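Local coordinates for protein E (PDB 3ZH5) that acts as a multifunctional adhesin that binds host epithelial cells and the host proteins vitronectin, laminin and plasminogen, aiding serum resistance and immune evasion, at residues A[47-52]-A[64-69]. Residues are numbered along the deposited sequence; the frame is centred on the assembly and turned at random.
Sequences VVNLDK and ARSVRQ
Val48 and Val67 form a hydrogen-bonded antiparallel pair between neighbouring strands; Val48 N to Val67 O and Val67 N to Val48 O are both 2.9 Å, and the axes of segments 47-50 and 66-69 run at 165°. Val47 with Arg68 and Asn49 with Ser66 are the non-hydrogen-bonded pairs around it. Leu50 N then bonds to Arg65 O at 2.9 Å, nearly straight at 174°. Arg65 belongs to a classic beta bulge, in which it and Ser66 both face Tyr88 of the next strand.

On one face, Val47 CG2 sits over the centre of the Arg68 guanidinium, 3.7 Å from Arg68 CZ. The Arg68 chain bends at chi3 (-78°), which swings NE off the extended line of the chain. Arg68 NH1 makes salt bridges to Asp28 and Asp45, and NE bonds to Gly93 O. On the same face Asn49 OD1 touches Ser66 CB at 3.4 Å. Asn49 OD1 accepts from Trp92 N, while Ser66 OG bonds to Glu90 O and Gly93 N.

On the face of Val48 and Val67, Leu50 CD2 reaches across to Val67 CG2, 3.9 Å away.

The contact between Leu50 and Val67 is thus apolar. On the other face, Asp28 and Asp45 probably offset the charge of Arg68, and polar side chains tie the strand pair to residues 90-93.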
ATOM      1  N   VAL A  47      -0.734  -2.001   1.613  1.00 24.34           N
ATOM      2  CA  VAL A  47      -1.749  -2.276   2.632  1.00 21.57           C
ATOM      3  C   VAL A  47      -1.139  -1.957   3.984  1.00 28.84           C
ATOM      4  O   VAL A  47      -0.084  -2.467   4.280  1.00 33.28           O
ATOM      5  CB  VAL A  47      -2.188  -3.736   2.618  1.00 27.99           C
ATOM      6  CG1 VAL A  47      -3.011  -4.058   3.813  1.00 32.57           C
ATOM      7  CG2 VAL A  47      -3.014  -4.002   1.337  1.00 28.42           C
ATOM      8  N   VAL A  48      -1.788  -1.098   4.757  1.00 26.87           N
ATOM      9  CA  VAL A  48      -1.276  -0.700   6.082  1.00 31.31           C
ATOM     10  C   VAL A  48      -2.198  -1.167   7.169  1.00 38.73           C
ATOM     11  O   VAL A  48      -3.360  -0.794   7.174  1.00 33.97           O
ATOM     12  CB  VAL A  48      -1.168   0.828   6.221  1.00 36.85           C
ATOM     13  CG1 VAL A  48      -0.594   1.194   7.554  1.00 41.19           C
ATOM     14  CG2 VAL A  48      -0.317   1.408   5.103  1.00 42.57           C
ATOM     15  N   ASN A  49      -1.689  -1.970   8.109  1.00 35.17           N
ATOM     16  CA  ASN A  49      -2.465  -2.294   9.292  1.00 39.31           C
ATOM     17  C   ASN A  49      -2.256  -1.183  10.322  1.00 45.87           C
ATOM     18  O   ASN A  49      -1.118  -0.842  10.659  1.00 42.10           O
ATOM     19  CB  ASN A  49      -2.068  -3.664   9.839  1.00 36.84           C
ATOM     20  CG  ASN A  49      -2.477  -4.778   8.936  1.00 43.87           C
ATOM     21  OD1 ASN A  49      -3.407  -4.630   8.143  1.00 43.12           O
ATOM     22  ND2 ASN A  49      -1.806  -5.920   9.049  1.00 39.59           N
ATOM     23  N   LEU A  50      -3.359  -0.610  10.798  1.00 57.96           N
ATOM     24  CA  LEU A  50      -3.329   0.603  11.618  1.00 54.61           C
ATOM     25  C   LEU A  50      -3.081   0.347  13.094  1.00 56.77           C
ATOM     26  O   LEU A  50      -3.419  -0.714  13.614  1.00 55.75           O
ATOM     27  CB  LEU A  50      -4.650   1.368  11.491  1.00 48.73           C
ATOM     28  CG  LEU A  50      -5.000   1.893  10.104  1.00 47.78           C
ATOM     29  CD1 LEU A  50      -6.408   2.446  10.134  1.00 49.91           C
ATOM     30  CD2 LEU A  50      -4.006   2.937   9.662  1.00 50.83           C
ATOM     31  N   ASP A  51      -2.517   1.361  13.750  1.00 52.22           N
ATOM     32  CA  ASP A  51      -2.213   1.357  15.195  1.00 63.00           C
ATOM     33  C   ASP A  51      -3.349   1.948  16.007  1.00 67.85           C
ATOM     34  O   ASP A  51      -3.409   1.815  17.223  1.00 71.99           O
ATOM     35  CB  ASP A  51      -0.979   2.210  15.455  1.00 63.88           C
ATOM     36  CG  ASP A  51       0.281   1.391  15.522  1.00 78.62           C
ATOM     37  OD1 ASP A  51       0.235   0.336  16.187  1.00 88.73           O
ATOM     38  OD2 ASP A  51       1.302   1.789  14.908  1.00 77.62           O
ATOM     39  N   LYS A  52      -4.253   2.613  15.302  1.00 53.41           N
ATOM     40  CA  LYS A  52      -5.264   3.433  15.920  1.00 64.00           C
ATOM     41  C   LYS A  52      -6.418   3.415  14.932  1.00 65.35           C
ATOM     42  O   LYS A  52      -6.191   3.540  13.730  1.00 64.06           O
ATOM     43  CB  LYS A  52      -4.713   4.849  16.093  1.00 70.60           C
ATOM     44  CG  LYS A  52      -5.569   5.784  16.928  1.00 79.77           C
ATOM     45  CD  LYS A  52      -5.002   7.207  16.913  1.00 79.73           C
ATOM     46  CE  LYS A  52      -5.872   8.182  17.705  1.00 79.83           C
ATOM     47  NZ  LYS A  52      -7.226   8.359  17.090  1.00 83.01           N
ATOM     48  N   ALA A  64     -11.923   1.757  11.043  1.00 58.75           N
ATOM     49  CA  ALA A  64     -11.136   0.953  10.125  1.00 56.22           C
ATOM     50  C   ALA A  64      -9.940   0.387  10.860  1.00 55.11           C
ATOM     51  O   ALA A  64      -9.413   1.044  11.753  1.00 55.58           O
ATOM     52  CB  ALA A  64     -10.665   1.795   8.969  1.00 64.76           C
ATOM     53  N   ARG A  65      -9.515  -0.806  10.445  1.00 55.45           N
ATOM     54  CA  ARG A  65      -8.296  -1.447  10.946  1.00 55.04           C
ATOM     55  C   ARG A  65      -7.161  -1.492   9.928  1.00 50.59           C
ATOM     56  O   ARG A  65      -6.002  -1.676  10.295  1.00 50.46           O
ATOM     57  CB  ARG A  65      -8.598  -2.870  11.426  1.00 52.95           C
ATOM     58  CG  ARG A  65      -9.504  -2.892  12.637  1.00 56.83           C
ATOM     59  CD  ARG A  65      -9.744  -4.288  13.166  1.00 57.35           C
ATOM     60  NE  ARG A  65     -10.800  -4.258  14.168  1.00 67.74           N
ATOM     61  CZ  ARG A  65     -10.822  -5.005  15.265  1.00 77.70           C
ATOM     62  NH1 ARG A  65      -9.848  -5.869  15.519  1.00 78.23           N
ATOM     63  NH2 ARG A  65     -11.833  -4.889  16.116  1.00 84.05           N
ATOM     64  N   SER A  66      -7.465  -1.340   8.646  1.00 34.12           N
ATOM     65  CA  SER A  66      -6.391  -1.259   7.659  1.00 31.13           C
ATOM     66  C   SER A  66      -6.771  -0.326   6.516  1.00 36.71           C
ATOM     67  O   SER A  66      -7.918   0.086   6.386  1.00 38.63           O
ATOM     68  CB  SER A  66      -6.028  -2.662   7.128  1.00 41.21           C
ATOM     69  OG  SER A  66      -7.103  -3.235   6.354  1.00 42.29           O
ATOM     70  N   VAL A  67      -5.777   0.035   5.717  1.00 31.33           N
ATOM     71  CA  VAL A  67      -5.975   0.870   4.553  1.00 33.24           C
ATOM     72  C   VAL A  67      -5.353   0.165   3.377  1.00 32.02           C
ATOM     73  O   VAL A  67      -4.281  -0.392   3.481  1.00 30.98           O
ATOM     74  CB  VAL A  67      -5.257   2.206   4.732  1.00 35.14           C
ATOM     75  CG1 VAL A  67      -5.689   3.181   3.660  1.00 36.94           C
ATOM     76  CG2 VAL A  67      -5.573   2.758   6.100  1.00 48.19           C
ATOM     77  N   ARG A  68      -6.021   0.194   2.237  1.00 29.52           N
ATOM     78  CA  ARG A  68      -5.448  -0.329   1.022  1.00 27.43           C
ATOM     79  C   ARG A  68      -5.280   0.839   0.053  1.00 27.59           C
ATOM     80  O   ARG A  68      -6.228   1.579  -0.209  1.00 33.78           O
ATOM     81  CB  ARG A  68      -6.414  -1.384   0.473  1.00 35.42           C
ATOM     82  CG  ARG A  68      -5.985  -2.120  -0.775  1.00 34.09           C
ATOM     83  CD  ARG A  68      -6.949  -3.273  -1.059  1.00 36.76           C
ATOM     84  NE  ARG A  68      -6.779  -4.480  -0.235  1.00 36.56           N
ATOM     85  CZ  ARG A  68      -5.884  -5.432  -0.480  1.00 31.19           C
ATOM     86  NH1 ARG A  68      -5.043  -5.310  -1.500  1.00 33.09           N
ATOM     87  NH2 ARG A  68      -5.820  -6.498   0.285  1.00 38.41           N
ATOM     88  N   GLN A  69      -4.086   1.008  -0.498  1.00 22.65           N
ATOM     89  CA  GLN A  69      -3.832   2.113  -1.407  1.00 28.08           C
ATOM     90  C   GLN A  69      -3.291   1.618  -2.717  1.00 26.10           C
ATOM     91  O   GLN A  69      -2.289   0.915  -2.757  1.00 29.95           O
ATOM     92  CB  GLN A  69      -2.839   3.079  -0.816  1.00 31.77           C
ATOM     93  CG  GLN A  69      -3.423   3.823   0.353  1.00 39.00           C
ATOM     94  CD  GLN A  69      -2.487   4.851   0.903  1.00 38.30           C
ATOM     95  OE1 GLN A  69      -1.326   4.572   1.200  1.00 40.73           O
ATOM     96  NE2 GLN A  69      -2.993   6.050   1.058  1.00 33.18           N
TER